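Local coordinates for membrane protein (PDB 5DL5) that forms an outer-membrane beta-barrel channel of the OprD porin family, OccAB1, that probably admits small solutes and antibiotics into Acinetobacter baumannii, at residues A[30-35]-A[55-60]; A[34-39]-A[421-426]. All coordinates share one frame; numbering follows the deposited sequence.

Contact 1. Residues A[30-35]-A[55-60]; sequences GSILFR and QSAIVS. With C8E ((hydroxyethyloxy)tri(ethyloxy)octane), chain C.
Six backbone hydrogen bonds join residues 30-35 to the antiparallel 55-60, two each at Ser31-Ser60, Leu33-Ile58 and Arg35-Ser56. The tightest runs from Ser56 N to Arg35 O (2.7 Å), nearly along the C=O axis, whereas Arg35 N meets Ser56 O from above the carbonyl plane. Ser56 O also accepts a hydrogen bond from Gln55 NE2 at 3.1 Å. The Gln55 chain, bent at chi2 (69°), curls its amide back toward the partner strand; a water accepts from NE2 and donates weakly to Phe34 O, while OE1 is hydrogen-bonded to Thr36 OG1.

On the apolar face of Ile32, Phe34, Ala57 and Val59, Ile32 CG1 lies alongside Val59 CG2 (4.0 Å), and Ile32 CG2 sits 3.8 Å above the Phe34 ring plane, toward its rim. Ala57 CB reaches Phe34 CE1 at 3.8 Å. The detergent C8E crosses here, its C19 3.6 Å from Gln55 CG. On the other face Leu33 CD2 meets Ile58 CD1 and rests over one face of the Arg35 guanidinium, near its rim. Detergent on one side and this charge, paired with Asp424 of strand 416-428, on the other are consistent with a lipid-facing surface bearing Ile32 and Phe34 and a lumen-facing one bearing Arg35.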
loop_
_atom_site.group_PDB
_atom_site.type_symbol
_atom_site.label_atom_id
_atom_site.label_comp_id
_atom_site.label_asym_id
_atom_site.label_seq_id
_atom_site.Cartn_x
_atom_site.Cartn_y
_atom_site.Cartn_z
ATOM N N GLY A 30 0.966 -3.462 23.077
ATOM C CA GLY A 30 -0.131 -2.610 22.738
ATOM C C GLY A 30 0.399 -1.219 22.488
ATOM O O GLY A 30 1.283 -0.773 23.186
ATOM N N SER A 31 -0.172 -0.565 21.475
ATOM C CA SER A 31 0.208 0.797 21.135
ATOM C C SER A 31 -0.904 1.514 20.407
ATOM O O SER A 31 -1.905 0.913 19.951
ATOM C CB SER A 31 1.497 0.838 20.300
ATOM O OG SER A 31 1.145 0.363 19.019
ATOM N N ILE A 32 -0.789 2.829 20.441
ATOM C CA ILE A 32 -1.703 3.735 19.742
ATOM C C ILE A 32 -0.859 4.678 18.887
ATOM O O ILE A 32 0.111 5.247 19.356
ATOM C CB ILE A 32 -2.492 4.618 20.717
ATOM C CG1 ILE A 32 -3.235 3.810 21.635
ATOM C CG2 ILE A 32 -3.567 5.480 20.052
ATOM C CD1 ILE A 32 -4.055 4.638 22.603
ATOM N N LEU A 33 -1.301 4.921 17.692
ATOM C CA LEU A 33 -0.658 5.889 16.851
ATOM C C LEU A 33 -1.648 6.970 16.705
ATOM O O LEU A 33 -2.741 6.721 16.175
ATOM C CB LEU A 33 -0.410 5.228 15.461
ATOM C CG LEU A 33 0.025 6.249 14.377
ATOM C CD1 LEU A 33 1.233 7.003 14.931
ATOM C CD2 LEU A 33 0.375 5.545 13.047
ATOM N N PHE A 34 -1.305 8.167 17.141
ATOM C CA PHE A 34 -2.124 9.354 16.796
ATOM C C PHE A 34 -1.675 10.016 15.505
ATOM O O PHE A 34 -0.573 10.412 15.384
ATOM C CB PHE A 34 -2.042 10.342 17.916
ATOM C CG PHE A 34 -2.568 9.816 19.197
ATOM C CD1 PHE A 34 -3.918 9.852 19.431
ATOM C CD2 PHE A 34 -1.729 9.295 20.150
ATOM C CE1 PHE A 34 -4.448 9.441 20.635
ATOM C CE2 PHE A 34 -2.237 8.900 21.400
ATOM C CZ PHE A 34 -3.615 8.948 21.637
ATOM N N ARG A 35 -2.546 10.128 14.534
ATOM C CA ARG A 35 -2.119 10.626 13.249
ATOM C C ARG A 35 -2.982 11.785 12.862
ATOM O O ARG A 35 -4.239 11.673 12.909
ATOM C CB ARG A 35 -2.309 9.541 12.192
ATOM C CG ARG A 35 -2.113 10.076 10.803
ATOM C CD ARG A 35 -2.071 8.905 9.851
ATOM N NE ARG A 35 -0.778 8.302 9.794
ATOM C CZ ARG A 35 -0.562 7.075 9.373
ATOM N NH1 ARG A 35 -1.599 6.290 8.941
ATOM N NH2 ARG A 35 0.717 6.636 9.351
ATOM N N GLN A 55 -7.984 13.813 12.162
ATOM C CA GLN A 55 -7.205 13.306 13.267
ATOM C C GLN A 55 -7.668 11.897 13.558
ATOM O O GLN A 55 -8.895 11.665 13.626
ATOM C CB GLN A 55 -7.418 14.161 14.504
ATOM C CG GLN A 55 -6.724 13.626 15.753
ATOM C CD GLN A 55 -5.231 13.729 15.691
ATOM O OE1 GLN A 55 -4.729 14.807 15.344
ATOM N NE2 GLN A 55 -4.500 12.609 15.933
ATOM N N SER A 56 -6.722 10.975 13.745
ATOM C CA SER A 56 -7.056 9.573 14.026
ATOM C C SER A 56 -6.316 9.137 15.211
ATOM O O SER A 56 -5.231 9.648 15.515
ATOM C CB SER A 56 -6.565 8.658 12.874
ATOM O OG SER A 56 -7.490 8.951 11.858
ATOM N N ALA A 57 -6.866 8.102 15.831
ATOM C CA ALA A 57 -6.141 7.332 16.861
ATOM C C ALA A 57 -6.266 5.866 16.446
ATOM O O ALA A 57 -7.367 5.343 16.353
ATOM C CB ALA A 57 -6.704 7.529 18.259
ATOM N N ILE A 58 -5.131 5.208 16.258
ATOM C CA ILE A 58 -5.151 3.852 15.649
ATOM C C ILE A 58 -4.594 2.934 16.705
ATOM O O ILE A 58 -3.474 3.132 17.153
ATOM C CB ILE A 58 -4.272 3.792 14.414
ATOM C CG1 ILE A 58 -4.807 4.836 13.346
ATOM C CG2 ILE A 58 -4.239 2.318 13.922
ATOM C CD1 ILE A 58 -3.723 5.405 12.459
ATOM N N VAL A 59 -5.378 1.949 17.120
ATOM C CA VAL A 59 -4.969 1.108 18.181
ATOM C C VAL A 59 -4.537 -0.250 17.668
ATOM O O VAL A 59 -5.229 -0.814 16.786
ATOM C CB VAL A 59 -6.127 0.943 19.174
ATOM C CG1 VAL A 59 -5.674 0.075 20.306
ATOM C CG2 VAL A 59 -6.427 2.295 19.773
ATOM N N SER A 60 -3.461 -0.793 18.262
ATOM C CA SER A 60 -3.086 -2.208 18.045
ATOM C C SER A 60 -2.734 -2.876 19.336
ATOM O O SER A 60 -1.853 -2.344 20.066
ATOM C CB SER A 60 -1.895 -2.411 17.070
ATOM O OG SER A 60 -1.645 -3.852 17.024
HETATM C C8 C8E C . -17.477 6.668 16.043
HETATM O O9 C8E C . -16.935 7.765 16.772
HETATM C C10 C8E C . -15.509 7.984 16.678
HETATM C C11 C8E C . -15.017 8.943 17.754
HETATM O O12 C8E C . -13.582 8.991 17.813
HETATM C C13 C8E C . -13.021 8.763 19.120
HETATM C C14 C8E C . -11.510 9.015 19.188
HETATM O O15 C8E C . -11.236 10.232 18.521
HETATM C C16 C8E C . -9.929 10.386 17.949
HETATM C C17 C8E C . -8.902 10.482 19.039
HETATM O O18 C8E C . -7.779 11.221 18.535
HETATM C C19 C8E C . -7.803 12.572 19.020
HETATM C C20 C8E C . -6.708 12.840 19.981
HETATM O O21 C8E C . -6.673 14.262 20.059
HETATM O O HOH W 1 -1.452 13.085 15.612
#

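Contact 2. Residues A[34-39]-A[421-426]; sequences FRTGYL and IFLDIP
Arg35 and Asp424, a non-hydrogen-bonded antiparallel pair, lie side by side and close a two-pronged salt bridge. Arg35 NE donates to Asp424 OD1 at 2.8 Å and Arg35 NH2 to Asp424 OD2 at 3.0 Å, one nitrogen to each oxygen. Both oxygens lie in the guanidinium plane, but the nitrogens come from above the carboxylate plane, with the two planes 41° apart. The bend of the arginine at chi3 (-83°) presents this NE side.

Next to it, Phe422 CD1 packs 3.9 Å from Arg35 CD and lies against the bare CA of Gly37 at 3.7 Å. The backbone fixes these neighbours: paired N-H...O bonds link Phe34 with Ile425, Thr36 with Leu423 and Tyr38 with Ile421, Tyr38 N to Ile421 O being weak. On the opposite face Thr36 lies alongside Leu423, and Tyr38 CD1 approaches Ile421 CD1 (4.1 Å).

Farther out, Arg396 of strand 394-404 forms a second salt bridge to Asp424 OD2. Buried and bridged to both Arg35 and Arg396, Asp424 is probably held ionised, and the charged cluster ties three neighbouring strands of the wall, 394-404, 416-428 and 29-43, on what is probably its lumen side.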
loop_
_atom_site.group_PDB
_atom_site.type_symbol
_atom_site.label_atom_id
_atom_site.label_comp_id
_atom_site.label_asym_id
_atom_site.label_seq_id
_atom_site.Cartn_x
_atom_site.Cartn_y
_atom_site.Cartn_z
ATOM N N PHE A 34 -1.305 8.167 17.141
ATOM C CA PHE A 34 -2.124 9.354 16.796
ATOM C C PHE A 34 -1.675 10.016 15.505
ATOM O O PHE A 34 -0.573 10.412 15.384
ATOM C CB PHE A 34 -2.042 10.342 17.916
ATOM C CG PHE A 34 -2.568 9.816 19.197
ATOM C CD1 PHE A 34 -3.918 9.852 19.431
ATOM C CD2 PHE A 34 -1.729 9.295 20.150
ATOM C CE1 PHE A 34 -4.448 9.441 20.635
ATOM C CE2 PHE A 34 -2.237 8.900 21.400
ATOM C CZ PHE A 34 -3.615 8.948 21.637
ATOM N N ARG A 35 -2.546 10.128 14.534
ATOM C CA ARG A 35 -2.119 10.626 13.249
ATOM C C ARG A 35 -2.982 11.785 12.862
ATOM O O ARG A 35 -4.239 11.673 12.909
ATOM C CB ARG A 35 -2.309 9.541 12.192
ATOM C CG ARG A 35 -2.113 10.076 10.803
ATOM C CD ARG A 35 -2.071 8.905 9.851
ATOM N NE ARG A 35 -0.778 8.302 9.794
ATOM C CZ ARG A 35 -0.562 7.075 9.373
ATOM N NH1 ARG A 35 -1.599 6.290 8.941
ATOM N NH2 ARG A 35 0.717 6.636 9.351
ATOM N N THR A 36 -2.346 12.914 12.601
ATOM C CA THR A 36 -3.048 14.062 12.046
ATOM C C THR A 36 -2.667 14.107 10.554
ATOM O O THR A 36 -1.467 14.168 10.197
ATOM C CB THR A 36 -2.585 15.362 12.724
ATOM O OG1 THR A 36 -2.432 15.180 14.133
ATOM C CG2 THR A 36 -3.509 16.517 12.448
ATOM N N GLY A 37 -3.667 14.189 9.698
ATOM C CA GLY A 37 -3.391 14.346 8.245
ATOM C C GLY A 37 -4.110 15.445 7.494
ATOM O O GLY A 37 -5.169 15.918 7.862
ATOM N N TYR A 38 -3.498 15.798 6.381
ATOM C CA TYR A 38 -3.860 16.876 5.501
ATOM C C TYR A 38 -3.487 16.392 4.118
ATOM O O TYR A 38 -2.297 16.035 3.911
ATOM C CB TYR A 38 -2.929 17.998 5.837
ATOM C CG TYR A 38 -3.089 19.262 5.033
ATOM C CD1 TYR A 38 -2.454 19.433 3.804
ATOM C CD2 TYR A 38 -3.819 20.334 5.530
ATOM C CE1 TYR A 38 -2.584 20.609 3.075
ATOM C CE2 TYR A 38 -3.962 21.515 4.794
ATOM C CZ TYR A 38 -3.335 21.623 3.567
ATOM O OH TYR A 38 -3.503 22.782 2.865
ATOM N N LEU A 39 -4.435 16.375 3.176
ATOM C CA LEU A 39 -4.141 16.017 1.808
ATOM C C LEU A 39 -5.022 16.896 0.924
ATOM O O LEU A 39 -6.251 16.894 1.035
ATOM C CB LEU A 39 -4.433 14.524 1.580
ATOM C CG LEU A 39 -3.961 13.852 0.285
ATOM C CD1 LEU A 39 -3.927 12.271 0.395
ATOM C CD2 LEU A 39 -4.707 14.354 -0.918
ATOM N N ILE A 421 0.530 16.251 4.304
ATOM C CA ILE A 421 1.260 16.423 5.512
ATOM C C ILE A 421 0.668 15.448 6.569
ATOM O O ILE A 421 -0.627 15.459 6.756
ATOM C CB ILE A 421 1.118 17.855 6.004
ATOM C CG1 ILE A 421 1.559 18.831 4.905
ATOM C CG2 ILE A 421 1.881 18.061 7.299
ATOM C CD1 ILE A 421 1.262 20.252 5.201
ATOM N N PHE A 422 1.573 14.772 7.329
ATOM C CA PHE A 422 1.181 13.800 8.315
ATOM C C PHE A 422 2.066 13.954 9.511
ATOM O O PHE A 422 3.262 13.877 9.382
ATOM C CB PHE A 422 1.311 12.364 7.756
ATOM C CG PHE A 422 0.210 12.005 6.788
ATOM C CD1 PHE A 422 -1.094 11.640 7.265
ATOM C CD2 PHE A 422 0.442 11.996 5.414
ATOM C CE1 PHE A 422 -2.124 11.305 6.385
ATOM C CE2 PHE A 422 -0.625 11.668 4.530
ATOM C CZ PHE A 422 -1.930 11.375 5.038
ATOM N N LEU A 423 1.445 14.194 10.642
ATOM C CA LEU A 423 2.055 14.097 11.946
ATOM C C LEU A 423 1.621 12.779 12.638
ATOM O O LEU A 423 0.423 12.590 12.891
ATOM C CB LEU A 423 1.568 15.282 12.814
ATOM C CG LEU A 423 1.959 15.296 14.279
ATOM C CD1 LEU A 423 3.465 15.334 14.301
ATOM C CD2 LEU A 423 1.374 16.469 15.091
ATOM N N ASP A 424 2.581 11.930 12.971
ATOM C CA ASP A 424 2.388 10.578 13.565
ATOM C C ASP A 424 3.043 10.605 14.896
ATOM O O ASP A 424 4.252 10.848 14.986
ATOM C CB ASP A 424 3.082 9.513 12.699
ATOM C CG ASP A 424 2.285 9.147 11.450
ATOM O OD1 ASP A 424 1.159 9.690 11.296
ATOM O OD2 ASP A 424 2.790 8.370 10.567
ATOM N N ILE A 425 2.267 10.408 15.946
ATOM C CA ILE A 425 2.750 10.337 17.311
ATOM C C ILE A 425 2.439 8.916 17.918
ATOM O O ILE A 425 1.262 8.632 18.382
ATOM C CB ILE A 425 2.133 11.401 18.152
ATOM C CG1 ILE A 425 2.460 12.789 17.549
ATOM C CG2 ILE A 425 2.695 11.328 19.571
ATOM C CD1 ILE A 425 1.759 13.921 18.196
ATOM N N PRO A 426 3.469 8.055 17.950
ATOM C CA PRO A 426 3.300 6.708 18.492
ATOM C C PRO A 426 3.380 6.690 19.981
ATOM O O PRO A 426 4.188 7.390 20.569
ATOM C CB PRO A 426 4.446 5.927 17.791
ATOM C CG PRO A 426 5.555 6.950 17.667
ATOM C CD PRO A 426 4.818 8.249 17.357
#

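Contacts 1 and 2 lie on the two edges of strand 29-43, their centres about 10 Å apart, and share Phe34 and Arg35. Contact 1 closes the hairpin with strand 50-62, the next along the chain; contact 2 reaches segment 421-426 of strand 416-428, near the C-terminus and 382 residues beyond segment 34-39. The order across the wall is therefore 50-62, 29-43, 416-428, and contact 2 is part of the seam where the last barrel strand meets the first and closes the cylinder. A side chain also bridges the contacts: Leu33 CD1 packs on Asp424 CB. Local hairpin and long-range closure thus meet on one strand of the porin wall.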